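Local coordinates for esterase B (Lactobacillus rhamnosus, PDB 4OUK), which hydrolyses carboxylic esters as a serine esterase of the alpha/beta-hydrolase family, with acylglycerol-like lipids as likely substrates, at the (2R)-2,3-bis(hexyloxy)propyl hydrogen (S)-pentylphosphonate site. Residues are numbered along the deposited sequence; one frame, centred on the assembly and turned at random.

The (2R)-2,3-bis(hexyloxy)propyl hydrogen (S)-pentylphosphonate site. Residues 14-15, 18, 74-77, 146-147, 186, 192, 206, 244-245, 278. With C63 ((2R)-2,3-bis(hexyloxy)propyl hydrogen (S)-pentylphosphonate), chain B.
Esterase B is caught here with its nucleophile blocked: Ser146 OG is bonded covalently to P5 of the phosphonate inhibitor C63 (1.6 Å), modelled at partial occupancy, a mimic of the tetrahedral intermediate. Ser146 stands in the nucleophile elbow at the start of helix 147-160, OG anti to its backbone N (chi1 -165°). C63 O11 sits in the oxyanion hole, gripped by three backbone N-H groups: Gly75 N and Gly76 N of the HGGGW loop and Ala147 N, the last at 3.0 Å and nearly straight (173°). The helix N-terminus would further favour negative charge there. The catalytic His278 lies edge-on to the phosphonate; NE2 donates in its ring plane to Ser146 OG (3.0 Å) and only weakly to O4, the leaving-group oxygen.

Selectivity is likely to come from separate apolar walls. The pentyl acyl mimic runs along Trp77, whose CZ3 meets C63 C9 at 3.4 Å, and Val186 CG2, with Leu192 CD1 and Tyr206 CE2 near its outer end. Phe245 CE1 touches C63 C2 of the glycerol (3.6 Å). The O20 arm leaves C1 past this edge and Ser244, whose CB lies 3.7 Å from C63 C22. Trp15, from helix 6-28, presents its edge to C3 and one face to C17, the last modelled carbon of the O13 chain; an alanine here would probably loosen the grip on both. Gly75 O lies against the other indole face, while Trp15 NE1 donates near the ring plane to Tyr206 OH at 3.1 Å.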
ATOM      1  N   SER A  14      15.600 -11.402 -10.575  1.00 35.13           N
ATOM      2  CA  SER A  14      15.018 -11.598  -9.253  1.00 39.53           C
ATOM      3  C   SER A  14      13.463 -11.446  -9.219  1.00 38.93           C
ATOM      4  O   SER A  14      12.752 -12.283  -8.606  1.00 37.05           O
ATOM      5  CB  SER A  14      15.720 -10.648  -8.278  1.00 41.40           C
ATOM      6  OG  SER A  14      15.028 -10.536  -7.061  1.00 49.55           O
ATOM      7  N   TRP A  15      12.933 -10.406  -9.880  1.00 36.16           N
ATOM      8  CA  TRP A  15      11.471 -10.241 -10.019  1.00 33.40           C
ATOM      9  C   TRP A  15      10.817 -11.275 -10.949  1.00 33.10           C
ATOM     10  O   TRP A  15       9.658 -11.627 -10.713  1.00 32.07           O
ATOM     11  CB  TRP A  15      11.087  -8.788 -10.395  1.00 37.35           C
ATOM     12  CG  TRP A  15      11.529  -7.879  -9.275  1.00 37.11           C
ATOM     13  CD1 TRP A  15      12.541  -6.989  -9.315  1.00 36.43           C
ATOM     14  CD2 TRP A  15      11.031  -7.873  -7.901  1.00 35.75           C
ATOM     15  NE1 TRP A  15      12.701  -6.396  -8.062  1.00 38.36           N
ATOM     16  CE2 TRP A  15      11.788  -6.926  -7.188  1.00 36.55           C
ATOM     17  CE3 TRP A  15      10.010  -8.559  -7.231  1.00 40.73           C
ATOM     18  CZ2 TRP A  15      11.566  -6.652  -5.839  1.00 39.52           C
ATOM     19  CZ3 TRP A  15       9.785  -8.296  -5.889  1.00 39.15           C
ATOM     20  CH2 TRP A  15      10.557  -7.344  -5.213  1.00 42.18           C
ATOM     21  N   THR A  18      10.210 -14.049  -8.782  1.00 33.64           N
ATOM     22  CA  THR A  18       9.076 -13.739  -7.939  1.00 30.31           C
ATOM     23  C   THR A  18       7.814 -13.975  -8.768  1.00 30.70           C
ATOM     24  O   THR A  18       6.886 -14.634  -8.325  1.00 31.58           O
ATOM     25  CB  THR A  18       9.228 -12.320  -7.366  1.00 33.55           C
ATOM     26  OG1 THR A  18      10.512 -12.234  -6.683  1.00 35.89           O
ATOM     27  CG2 THR A  18       8.049 -11.968  -6.372  1.00 29.22           C
ATOM     28  N   GLY A  74       2.813  -4.147  -3.608  1.00 19.58           N
ATOM     29  CA  GLY A  74       4.244  -4.118  -3.438  1.00 19.61           C
ATOM     30  C   GLY A  74       4.958  -4.743  -4.610  1.00 19.30           C
ATOM     31  O   GLY A  74       4.376  -4.859  -5.676  1.00 19.15           O
ATOM     32  N   GLY A  75       6.220  -5.151  -4.403  1.00 20.29           N
ATOM     33  CA  GLY A  75       7.113  -5.621  -5.510  1.00 18.28           C
ATOM     34  C   GLY A  75       8.354  -4.736  -5.723  1.00 19.82           C
ATOM     35  O   GLY A  75       8.873  -4.636  -6.809  1.00 22.63           O
ATOM     36  N   GLY A  76       8.859  -4.117  -4.694  1.00 21.08           N
ATOM     37  CA  GLY A  76      10.156  -3.445  -4.794  1.00 23.58           C
ATOM     38  C   GLY A  76      10.200  -2.294  -5.783  1.00 25.75           C
ATOM     39  O   GLY A  76      11.300  -1.916  -6.255  1.00 23.11           O
ATOM     40  N   TRP A  77       9.032  -1.685  -6.049  1.00 23.89           N
ATOM     41  CA  TRP A  77       8.938  -0.550  -6.981  1.00 23.59           C
ATOM     42  C   TRP A  77       9.260  -0.904  -8.425  1.00 23.43           C
ATOM     43  O   TRP A  77       8.980  -0.069  -9.315  1.00 22.10           O
ATOM     44  CB  TRP A  77       9.852   0.603  -6.562  1.00 22.92           C
ATOM     45  CG  TRP A  77       9.643   1.075  -5.190  1.00 22.72           C
ATOM     46  CD1 TRP A  77       8.674   1.889  -4.766  1.00 24.47           C
ATOM     47  CD2 TRP A  77      10.470   0.800  -4.064  1.00 22.88           C
ATOM     48  NE1 TRP A  77       8.793   2.093  -3.403  1.00 26.42           N
ATOM     49  CE2 TRP A  77       9.904   1.452  -2.961  1.00 23.12           C
ATOM     50  CE3 TRP A  77      11.613  -0.003  -3.869  1.00 23.34           C
ATOM     51  CZ2 TRP A  77      10.469   1.416  -1.684  1.00 24.48           C
ATOM     52  CZ3 TRP A  77      12.180  -0.056  -2.604  1.00 24.49           C
ATOM     53  CH2 TRP A  77      11.586   0.634  -1.508  1.00 24.73           C
ATOM     54  N   SER A 146       4.939  -3.783   1.782  1.00 23.50           N
ATOM     55  CA  SER A 146       6.363  -3.657   1.397  1.00 23.61           C
ATOM     56  C   SER A 146       6.670  -2.240   0.715  1.00 22.34           C
ATOM     57  O   SER A 146       6.515  -1.153   1.346  1.00 20.35           O
ATOM     58  CB  SER A 146       6.731  -4.909   0.541  1.00 26.03           C
ATOM     59  OG  SER A 146       8.161  -5.101   0.396  1.00 25.40           O
ATOM     60  N   ALA A 147       7.078  -2.242  -0.549  1.00 20.59           N
ATOM     61  CA  ALA A 147       7.159  -1.014  -1.330  1.00 21.24           C
ATOM     62  C   ALA A 147       5.831  -0.315  -1.422  1.00 20.45           C
ATOM     63  O   ALA A 147       5.763   0.907  -1.458  1.00 25.23           O
ATOM     64  CB  ALA A 147       7.654  -1.330  -2.764  1.00 22.84           C
ATOM     65  N   VAL A 186       8.572  -0.918   3.760  1.00 24.85           N
ATOM     66  CA  VAL A 186       9.965  -0.412   3.654  1.00 25.22           C
ATOM     67  C   VAL A 186       9.878   1.100   3.591  1.00 23.84           C
ATOM     68  O   VAL A 186       9.982   1.670   2.546  1.00 24.02           O
ATOM     69  CB  VAL A 186      10.656  -1.074   2.453  1.00 25.26           C
ATOM     70  CG1 VAL A 186      12.106  -0.627   2.297  1.00 28.86           C
ATOM     71  CG2 VAL A 186      10.712  -2.558   2.734  1.00 28.68           C
ATOM     72  N   LEU A 192      18.285   0.845   3.512  1.00 44.51           N
ATOM     73  CA  LEU A 192      18.500  -0.455   2.892  1.00 45.99           C
ATOM     74  C   LEU A 192      19.977  -0.849   2.739  1.00 51.89           C
ATOM     75  O   LEU A 192      20.336  -1.958   3.146  1.00 57.55           O
ATOM     76  CB  LEU A 192      17.802  -0.556   1.539  1.00 46.86           C
ATOM     77  CG  LEU A 192      16.301  -0.834   1.626  1.00 50.19           C
ATOM     78  CD1 LEU A 192      15.762  -1.051   0.212  1.00 48.58           C
ATOM     79  CD2 LEU A 192      16.023  -2.028   2.539  1.00 51.06           C
ATOM     80  N   TYR A 206      18.550   0.701  -6.459  1.00 32.65           N
ATOM     81  CA  TYR A 206      17.150   1.032  -6.192  1.00 30.96           C
ATOM     82  C   TYR A 206      16.957   2.504  -5.851  1.00 31.43           C
ATOM     83  O   TYR A 206      16.030   3.133  -6.308  1.00 28.49           O
ATOM     84  CB  TYR A 206      16.596   0.208  -5.016  1.00 33.86           C
ATOM     85  CG  TYR A 206      16.167  -1.211  -5.387  1.00 36.15           C
ATOM     86  CD1 TYR A 206      17.066  -2.132  -5.876  1.00 38.25           C
ATOM     87  CD2 TYR A 206      14.827  -1.625  -5.203  1.00 38.06           C
ATOM     88  CE1 TYR A 206      16.663  -3.435  -6.195  1.00 39.01           C
ATOM     89  CE2 TYR A 206      14.413  -2.917  -5.503  1.00 37.49           C
ATOM     90  CZ  TYR A 206      15.332  -3.824  -5.999  1.00 40.97           C
ATOM     91  OH  TYR A 206      14.904  -5.096  -6.328  1.00 36.12           O
ATOM     92  N   SER A 244      11.492 -10.565   6.499  1.00 41.24           N
ATOM     93  CA  SER A 244      12.887 -10.295   6.122  1.00 45.46           C
ATOM     94  C   SER A 244      13.260  -8.814   6.269  1.00 41.20           C
ATOM     95  O   SER A 244      14.415  -8.516   6.518  1.00 40.30           O
ATOM     96  CB  SER A 244      13.235 -10.865   4.734  1.00 43.45           C
ATOM     97  OG  SER A 244      12.262 -10.588   3.748  1.00 51.36           O
ATOM     98  N   PHE A 245      12.285  -7.897   6.198  1.00 46.76           N
ATOM     99  CA  PHE A 245      12.518  -6.454   6.545  1.00 46.57           C
ATOM    100  C   PHE A 245      11.894  -6.061   7.858  1.00 43.04           C
ATOM    101  O   PHE A 245      11.340  -4.952   8.005  1.00 41.96           O
ATOM    102  CB  PHE A 245      11.983  -5.493   5.477  1.00 49.87           C
ATOM    103  CG  PHE A 245      12.458  -5.800   4.110  1.00 49.65           C
ATOM    104  CD1 PHE A 245      11.700  -6.606   3.274  1.00 52.21           C
ATOM    105  CD2 PHE A 245      13.678  -5.327   3.668  1.00 49.09           C
ATOM    106  CE1 PHE A 245      12.131  -6.901   1.991  1.00 53.22           C
ATOM    107  CE2 PHE A 245      14.116  -5.622   2.391  1.00 53.41           C
ATOM    108  CZ  PHE A 245      13.341  -6.406   1.546  1.00 49.77           C
ATOM    109  N   HIS A 278       7.394 -12.751   4.764  1.00 35.53           N
ATOM    110  CA  HIS A 278       7.114 -11.545   4.057  1.00 39.88           C
ATOM    111  C   HIS A 278       5.676 -11.461   3.420  1.00 28.96           C
ATOM    112  O   HIS A 278       5.219 -12.233   2.586  1.00 29.39           O
ATOM    113  CB  HIS A 278       8.285 -11.210   3.085  1.00 50.62           C
ATOM    114  CG  HIS A 278       8.386  -9.750   2.774  1.00 56.79           C
ATOM    115  ND1 HIS A 278       8.513  -8.796   3.762  1.00 62.95           N
ATOM    116  CD2 HIS A 278       8.300  -9.074   1.605  1.00 59.41           C
ATOM    117  CE1 HIS A 278       8.507  -7.593   3.214  1.00 63.40           C
ATOM    118  NE2 HIS A 278       8.390  -7.735   1.905  1.00 63.29           N
TER
HETATM  119  P5  C63 B 401       8.857  -5.458  -0.987  0.50 20.24           P
HETATM  120  O11 C63 B 401       8.028  -4.749  -1.969  0.50 15.20           O
HETATM  121  C6  C63 B 401      10.607  -5.032  -1.080  0.50 22.21           C
HETATM  122  C7  C63 B 401      10.783  -3.556  -0.906  0.50 23.91           C
HETATM  123  C8  C63 B 401      12.198  -3.172  -0.527  0.50 25.29           C
HETATM  124  C9  C63 B 401      13.131  -3.185  -1.714  0.50 25.70           C
HETATM  125  C10 C63 B 401      13.331  -4.582  -2.206  0.50 27.30           C
HETATM  126  O4  C63 B 401       8.763  -7.040  -1.076  0.50 24.43           O
HETATM  127  C3  C63 B 401       9.743  -7.576  -1.960  0.50 32.94           C
HETATM  128  C2  C63 B 401      11.120  -7.819  -1.317  0.50 36.14           C
HETATM  129  O13 C63 B 401      12.206  -7.611  -2.246  0.50 36.20           O
HETATM  130  C14 C63 B 401      13.214  -8.631  -2.226  0.50 33.05           C
HETATM  131  C15 C63 B 401      12.906  -9.764  -3.217  0.50 30.95           C
HETATM  132  C16 C63 B 401      13.493  -9.495  -4.599  0.50 29.14           C
HETATM  133  C17 C63 B 401      12.672 -10.063  -5.758  0.50 24.89           C
HETATM  134  C1  C63 B 401      11.204  -9.239  -0.762  0.50 38.70           C
HETATM  135  O20 C63 B 401      12.561  -9.617  -0.471  0.50 40.34           O
HETATM  136  C21 C63 B 401      12.705 -10.303   0.795  0.50 36.62           C
HETATM  137  C22 C63 B 401      14.167 -10.677   1.115  0.50 36.99           C
HETATM  138  C23 C63 B 401      15.219  -9.762   0.491  0.50 37.95           C
HETATM  139  C24 C63 B 401      16.611 -10.410   0.426  0.50 37.93           C
HETATM  140  C25 C63 B 401      17.027 -10.683  -1.027  0.50 38.15           C
HETATM  141  C26 C63 B 401      18.033  -9.687  -1.565  0.50 36.75           C